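Local coordinates for lovastatin nonaketide synthase, polyketide synthase component (Aspergillus terreus, PDB 7CPX), which builds the nonaketide backbone of lovastatin from malonyl-CoA, working with the partner protein LovC and attaching a methyl group from S-adenosylmethionine, at residues F828-K840 with L854-L866. The protein carries 2 engineered substitutions. Residues are numbered along the deposited sequence; the frame is centred on the assembly and turned at random.
Sequences FSHAVQRAVVTHK and LKSPCVATIKDVL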
ATOM      1  N   PHE A 828      55.426  52.985  40.281  1.00206.54           N
ATOM      2  CA  PHE A 828      54.683  51.736  40.152  1.00206.54           C
ATOM      3  C   PHE A 828      54.232  51.509  38.715  1.00206.54           C
ATOM      4  O   PHE A 828      54.267  50.378  38.215  1.00206.54           O
ATOM      5  CB  PHE A 828      53.486  51.750  41.101  1.00206.54           C
ATOM      6  CG  PHE A 828      52.559  50.586  40.922  1.00206.54           C
ATOM      7  CD1 PHE A 828      52.861  49.355  41.475  1.00206.54           C
ATOM      8  CD2 PHE A 828      51.383  50.724  40.206  1.00206.54           C
ATOM      9  CE1 PHE A 828      52.009  48.282  41.313  1.00206.54           C
ATOM     10  CE2 PHE A 828      50.526  49.656  40.041  1.00206.54           C
ATOM     11  CZ  PHE A 828      50.840  48.434  40.595  1.00206.54           C
ATOM     12  N   SER A 829      53.804  52.574  38.037  1.00208.30           N
ATOM     13  CA  SER A 829      53.376  52.441  36.649  1.00208.30           C
ATOM     14  C   SER A 829      54.516  51.943  35.771  1.00208.30           C
ATOM     15  O   SER A 829      54.314  51.081  34.909  1.00208.30           O
ATOM     16  CB  SER A 829      52.851  53.779  36.135  1.00208.30           C
ATOM     17  OG  SER A 829      52.335  53.654  34.821  1.00208.30           O
ATOM     18  N   HIS A 830      55.722  52.478  35.969  1.00208.84           N
ATOM     19  CA  HIS A 830      56.860  52.052  35.162  1.00208.84           C
ATOM     20  C   HIS A 830      57.200  50.588  35.413  1.00208.84           C
ATOM     21  O   HIS A 830      57.511  49.846  34.474  1.00208.84           O
ATOM     22  CB  HIS A 830      58.068  52.942  35.450  1.00208.84           C
ATOM     23  CG  HIS A 830      59.204  52.745  34.495  1.00208.84           C
ATOM     24  ND1 HIS A 830      59.026  52.696  33.129  1.00208.84           N
ATOM     25  CD2 HIS A 830      60.532  52.588  34.707  1.00208.84           C
ATOM     26  CE1 HIS A 830      60.195  52.516  32.541  1.00208.84           C
ATOM     27  NE2 HIS A 830      61.125  52.447  33.476  1.00208.84           N
ATOM     28  N   ALA A 831      57.157  50.155  36.676  1.00206.21           N
ATOM     29  CA  ALA A 831      57.438  48.758  36.982  1.00206.21           C
ATOM     30  C   ALA A 831      56.393  47.839  36.364  1.00206.21           C
ATOM     31  O   ALA A 831      56.727  46.771  35.837  1.00206.21           O
ATOM     32  CB  ALA A 831      57.502  48.554  38.495  1.00206.21           C
ATOM     33  N   VAL A 832      55.119  48.233  36.424  1.00203.60           N
ATOM     34  CA  VAL A 832      54.070  47.432  35.797  1.00203.60           C
ATOM     35  C   VAL A 832      54.293  47.360  34.293  1.00203.60           C
ATOM     36  O   VAL A 832      54.143  46.298  33.676  1.00203.60           O
ATOM     37  CB  VAL A 832      52.682  48.008  36.134  1.00203.60           C
ATOM     38  CG1 VAL A 832      51.601  47.288  35.343  1.00203.60           C
ATOM     39  CG2 VAL A 832      52.412  47.905  37.625  1.00203.60           C
ATOM     40  N   GLN A 833      54.642  48.492  33.679  1.00204.70           N
ATOM     41  CA  GLN A 833      54.933  48.508  32.250  1.00204.70           C
ATOM     42  C   GLN A 833      56.060  47.542  31.917  1.00204.70           C
ATOM     43  O   GLN A 833      55.963  46.757  30.968  1.00204.70           O
ATOM     44  CB  GLN A 833      55.292  49.930  31.815  1.00204.70           C
ATOM     45  CG  GLN A 833      55.913  50.034  30.429  1.00204.70           C
ATOM     46  CD  GLN A 833      56.154  51.470  30.010  1.00204.70           C
ATOM     47  OE1 GLN A 833      55.927  52.401  30.784  1.00204.70           O
ATOM     48  NE2 GLN A 833      56.617  51.660  28.781  1.00204.70           N
ATOM     49  N   ARG A 834      57.143  47.586  32.695  1.00204.71           N
ATOM     50  CA  ARG A 834      58.269  46.691  32.453  1.00204.71           C
ATOM     51  C   ARG A 834      57.843  45.233  32.573  1.00204.71           C
ATOM     52  O   ARG A 834      58.154  44.406  31.707  1.00204.71           O
ATOM     53  CB  ARG A 834      59.396  47.003  33.437  1.00204.71           C
ATOM     54  CG  ARG A 834      60.219  48.226  33.070  1.00204.71           C
ATOM     55  CD  ARG A 834      61.371  47.850  32.157  1.00204.71           C
ATOM     56  NE  ARG A 834      62.393  47.089  32.866  1.00204.71           N
ATOM     57  CZ  ARG A 834      63.351  46.385  32.278  1.00204.71           C
ATOM     58  NH1 ARG A 834      63.440  46.304  30.960  1.00204.71           N
ATOM     59  NH2 ARG A 834      64.238  45.743  33.031  1.00204.71           N
ATOM     60  N   ALA A 835      57.113  44.905  33.640  1.00202.42           N
ATOM     61  CA  ALA A 835      56.727  43.518  33.871  1.00202.42           C
ATOM     62  C   ALA A 835      55.819  43.003  32.762  1.00202.42           C
ATOM     63  O   ALA A 835      55.967  41.861  32.312  1.00202.42           O
ATOM     64  CB  ALA A 835      56.041  43.385  35.229  1.00202.42           C
ATOM     65  N   VAL A 836      54.876  43.829  32.303  1.00201.06           N
ATOM     66  CA  VAL A 836      53.912  43.357  31.314  1.00201.06           C
ATOM     67  C   VAL A 836      54.441  43.443  29.890  1.00201.06           C
ATOM     68  O   VAL A 836      53.903  42.772  29.001  1.00201.06           O
ATOM     69  CB  VAL A 836      52.590  44.137  31.414  1.00201.06           C
ATOM     70  CG1 VAL A 836      52.013  44.019  32.814  1.00201.06           C
ATOM     71  CG2 VAL A 836      52.793  45.595  31.021  1.00201.06           C
ATOM     72  N   VAL A 837      55.475  44.243  29.637  1.00203.19           N
ATOM     73  CA  VAL A 837      56.043  44.324  28.297  1.00203.19           C
ATOM     74  C   VAL A 837      57.142  43.289  28.100  1.00203.19           C
ATOM     75  O   VAL A 837      57.299  42.744  27.007  1.00203.19           O
ATOM     76  CB  VAL A 837      56.558  45.754  28.026  1.00203.19           C
ATOM     77  CG1 VAL A 837      57.812  46.040  28.843  1.00203.19           C
ATOM     78  CG2 VAL A 837      56.810  45.958  26.537  1.00203.19           C
ATOM     79  N   THR A 838      57.918  43.001  29.149  1.00203.40           N
ATOM     80  CA  THR A 838      58.921  41.948  29.060  1.00203.40           C
ATOM     81  C   THR A 838      58.310  40.556  29.142  1.00203.40           C
ATOM     82  O   THR A 838      59.001  39.577  28.839  1.00203.40           O
ATOM     83  CB  THR A 838      59.959  42.115  30.172  1.00203.40           C
ATOM     84  OG1 THR A 838      59.311  42.067  31.450  1.00203.40           O
ATOM     85  CG2 THR A 838      60.692  43.440  30.025  1.00203.40           C
ATOM     86  N   HIS A 839      57.047  40.447  29.542  1.00199.67           N
ATOM     87  CA  HIS A 839      56.346  39.174  29.692  1.00199.67           C
ATOM     88  C   HIS A 839      54.960  39.262  29.068  1.00199.67           C
ATOM     89  O   HIS A 839      53.950  38.917  29.682  1.00199.67           O
ATOM     90  CB  HIS A 839      56.262  38.776  31.161  1.00199.67           C
ATOM     91  CG  HIS A 839      57.593  38.717  31.844  1.00199.67           C
ATOM     92  ND1 HIS A 839      58.544  37.767  31.540  1.00199.67           N
ATOM     93  CD2 HIS A 839      58.133  39.494  32.813  1.00199.67           C
ATOM     94  CE1 HIS A 839      59.612  37.960  32.294  1.00199.67           C
ATOM     95  NE2 HIS A 839      59.389  39.001  33.074  1.00199.67           N
ATOM     96  N   LYS A 840      54.903  39.752  27.823  1.00198.26           N
ATOM     97  CA  LYS A 840      53.625  39.939  27.141  1.00198.26           C
ATOM     98  C   LYS A 840      52.718  38.721  27.268  1.00198.26           C
ATOM     99  O   LYS A 840      51.491  38.852  27.204  1.00198.26           O
ATOM    100  CB  LYS A 840      53.860  40.252  25.663  1.00198.26           C
ATOM    101  CG  LYS A 840      54.710  41.486  25.410  1.00198.26           C
ATOM    102  CD  LYS A 840      54.782  41.805  23.925  1.00198.26           C
ATOM    103  CE  LYS A 840      55.716  42.971  23.647  1.00198.26           C
ATOM    104  NZ  LYS A 840      57.126  42.653  24.006  1.00198.26           N
ATOM    105  N   LEU A 854      45.054  49.196  44.507  1.00198.20           N
ATOM    106  CA  LEU A 854      45.849  49.305  43.290  1.00198.20           C
ATOM    107  C   LEU A 854      45.130  48.772  42.056  1.00198.20           C
ATOM    108  O   LEU A 854      45.760  48.633  41.002  1.00198.20           O
ATOM    109  CB  LEU A 854      47.176  48.566  43.469  1.00198.20           C
ATOM    110  CG  LEU A 854      48.112  49.108  44.550  1.00198.20           C
ATOM    111  CD1 LEU A 854      49.234  48.119  44.827  1.00198.20           C
ATOM    112  CD2 LEU A 854      48.678  50.458  44.140  1.00198.20           C
ATOM    113  N   LYS A 855      43.835  48.475  42.150  1.00195.56           N
ATOM    114  CA  LYS A 855      43.150  47.804  41.047  1.00195.56           C
ATOM    115  C   LYS A 855      43.056  48.706  39.821  1.00195.56           C
ATOM    116  O   LYS A 855      43.574  48.378  38.748  1.00195.56           O
ATOM    117  CB  LYS A 855      41.760  47.352  41.497  1.00195.56           C
ATOM    118  CG  LYS A 855      41.006  46.532  40.454  1.00195.56           C
ATOM    119  CD  LYS A 855      40.049  47.380  39.623  1.00195.56           C
ATOM    120  CE  LYS A 855      38.830  47.805  40.428  1.00195.56           C
ATOM    121  NZ  LYS A 855      37.853  48.562  39.600  1.00195.56           N
ATOM    122  N   SER A 856      42.379  49.849  39.961  1.00199.47           N
ATOM    123  CA  SER A 856      42.105  50.694  38.799  1.00199.47           C
ATOM    124  C   SER A 856      43.377  51.199  38.132  1.00199.47           C
ATOM    125  O   SER A 856      43.538  51.000  36.914  1.00199.47           O
ATOM    126  CB  SER A 856      41.198  51.851  39.223  1.00199.47           C
ATOM    127  OG  SER A 856      41.017  52.770  38.159  1.00199.47           O
ATOM    128  N   PRO A 857      44.298  51.867  38.835  1.00204.14           N
ATOM    129  CA  PRO A 857      45.506  52.350  38.146  1.00204.14           C
ATOM    130  C   PRO A 857      46.340  51.231  37.552  1.00204.14           C
ATOM    131  O   PRO A 857      46.881  51.385  36.451  1.00204.14           O
ATOM    132  CB  PRO A 857      46.258  53.109  39.248  1.00204.14           C
ATOM    133  CG  PRO A 857      45.752  52.537  40.524  1.00204.14           C
ATOM    134  CD  PRO A 857      44.318  52.191  40.272  1.00204.14           C
ATOM    135  N   CYS A 858      46.439  50.092  38.240  1.00200.52           N
ATOM    136  CA  CYS A 858      47.258  48.998  37.732  1.00200.52           C
ATOM    137  C   CYS A 858      46.665  48.414  36.457  1.00200.52           C
ATOM    138  O   CYS A 858      47.381  48.185  35.476  1.00200.52           O
ATOM    139  CB  CYS A 858      47.406  47.911  38.793  1.00200.52           C
ATOM    140  SG  CYS A 858      48.384  46.503  38.237  1.00200.52           S
ATOM    141  N   VAL A 859      45.356  48.155  36.452  1.00198.69           N
ATOM    142  CA  VAL A 859      44.737  47.581  35.262  1.00198.69           C
ATOM    143  C   VAL A 859      44.769  48.585  34.116  1.00198.69           C
ATOM    144  O   VAL A 859      44.953  48.211  32.949  1.00198.69           O
ATOM    145  CB  VAL A 859      43.306  47.103  35.572  1.00198.69           C
ATOM    146  CG1 VAL A 859      42.347  48.278  35.680  1.00198.69           C
ATOM    147  CG2 VAL A 859      42.839  46.113  34.515  1.00198.69           C
ATOM    148  N   ALA A 860      44.606  49.876  34.423  1.00201.50           N
ATOM    149  CA  ALA A 860      44.717  50.890  33.382  1.00201.50           C
ATOM    150  C   ALA A 860      46.119  50.913  32.788  1.00201.50           C
ATOM    151  O   ALA A 860      46.283  51.017  31.567  1.00201.50           O
ATOM    152  CB  ALA A 860      44.350  52.261  33.947  1.00201.50           C
ATOM    153  N   THR A 861      47.145  50.815  33.637  1.00205.35           N
ATOM    154  CA  THR A 861      48.516  50.777  33.140  1.00205.35           C
ATOM    155  C   THR A 861      48.755  49.539  32.286  1.00205.35           C
ATOM    156  O   THR A 861      49.434  49.606  31.256  1.00205.35           O
ATOM    157  CB  THR A 861      49.500  50.810  34.310  1.00205.35           C
ATOM    158  OG1 THR A 861      49.236  51.956  35.128  1.00205.35           O
ATOM    159  CG2 THR A 861      50.936  50.870  33.804  1.00205.35           C
ATOM    160  N   ILE A 862      48.214  48.395  32.708  1.00199.92           N
ATOM    161  CA  ILE A 862      48.372  47.171  31.927  1.00199.92           C
ATOM    162  C   ILE A 862      47.736  47.334  30.555  1.00199.92           C
ATOM    163  O   ILE A 862      48.324  46.962  29.531  1.00199.92           O
ATOM    164  CB  ILE A 862      47.778  45.970  32.686  1.00199.92           C
ATOM    165  CG1 ILE A 862      48.607  45.677  33.939  1.00199.92           C
ATOM    166  CG2 ILE A 862      47.711  44.748  31.772  1.00199.92           C
ATOM    167  CD1 ILE A 862      48.046  44.573  34.814  1.00199.92           C
ATOM    168  N   LYS A 863      46.525  47.893  30.508  1.00200.31           N
ATOM    169  CA  LYS A 863      45.851  48.075  29.227  1.00200.31           C
ATOM    170  C   LYS A 863      46.586  49.082  28.350  1.00200.31           C
ATOM    171  O   LYS A 863      46.647  48.919  27.126  1.00200.31           O
ATOM    172  CB  LYS A 863      44.403  48.510  29.454  1.00200.31           C
ATOM    173  CG  LYS A 863      43.501  47.381  29.923  1.00200.31           C
ATOM    174  CD  LYS A 863      42.055  47.826  30.074  1.00200.31           C
ATOM    175  CE  LYS A 863      41.880  48.798  31.229  1.00200.31           C
ATOM    176  NZ  LYS A 863      40.450  49.139  31.457  1.00200.31           N
ATOM    177  N   ASP A 864      47.145  50.133  28.954  1.00203.88           N
ATOM    178  CA  ASP A 864      47.864  51.135  28.172  1.00203.88           C
ATOM    179  C   ASP A 864      49.153  50.560  27.598  1.00203.88           C
ATOM    180  O   ASP A 864      49.448  50.736  26.410  1.00203.88           O
ATOM    181  CB  ASP A 864      48.160  52.358  29.039  1.00203.88           C
ATOM    182  CG  ASP A 864      46.900  53.035  29.541  1.00203.88           C
ATOM    183  OD1 ASP A 864      45.874  52.988  28.830  1.00203.88           O
ATOM    184  OD2 ASP A 864      46.934  53.613  30.647  1.00203.88           O
ATOM    185  N   VAL A 865      49.935  49.868  28.428  1.00203.39           N
ATOM    186  CA  VAL A 865      51.194  49.294  27.961  1.00203.39           C
ATOM    187  C   VAL A 865      50.927  48.232  26.903  1.00203.39           C
ATOM    188  O   VAL A 865      51.552  48.221  25.835  1.00203.39           O
ATOM    189  CB  VAL A 865      51.993  48.722  29.145  1.00203.39           C
ATOM    190  CG1 VAL A 865      53.285  48.081  28.657  1.00203.39           C
ATOM    191  CG2 VAL A 865      52.285  49.810  30.170  1.00203.39           C
ATOM    192  N   LEU A 866      49.994  47.326  27.183  1.00200.85           N
ATOM    193  CA  LEU A 866      49.543  46.326  26.218  1.00200.85           C
ATOM    194  C   LEU A 866      48.242  46.860  25.628  1.00200.85           C
ATOM    195  O   LEU A 866      47.153  46.616  26.151  1.00200.85           O
ATOM    196  CB  LEU A 866      49.364  44.965  26.882  1.00200.85           C
ATOM    197  CG  LEU A 866      50.606  44.407  27.584  1.00200.85           C
ATOM    198  CD1 LEU A 866      50.300  43.067  28.233  1.00200.85           C
ATOM    199  CD2 LEU A 866      51.770  44.276  26.613  1.00200.85           C
TER
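In the alpha/beta core of the malonyl-CoA:ACP transacylase domain, helices 828-838 and 855-865 pack beside each other against the parallel sheet, with strand 844-848 lying between them in sequence; Phe828, Val832 and Val836 of the first meet Cys858, Ile862 and Val865 of the second. Their axes approach to 9.2 Å and cross at -47°, the two helices running broadly the same way. At the N-terminal end the Phe828 ring turns its edge to Cys858, whose CB lies near the ring plane, 3.8 Å from Phe828 CE2. The Cys858 sulfur also sits at this edge, 5.1 Å from the ring centroid, while Val832 CG2, from the same helix as the ring, lies above one face, offset toward the rim. Phe828, Leu854 and Cys858 all rest on Ile562 of the central strand 558-563. Midway, Val832 CG1 meets Ile862 CG1 at 3.7 Å, the two side chains crossing at about a right angle. The Thr861 hydroxyl, OG1, donates a hydrogen bond to Pro857 O, one turn back in its own helix; chi1 of -55° sets OG1 beside the backbone N, leaving CG2 anti to N and 3.3 Å from Ser829 OG. Farther along, the methyls of Val865 are shared: CG2 lies 3.4 Å from Gln833 CB, and CG1 lies 3.5 Å from Val836 CG2. Past the helix end, Leu866 reaches across to the other helix, its CD2 3.5 Å from Val836 O.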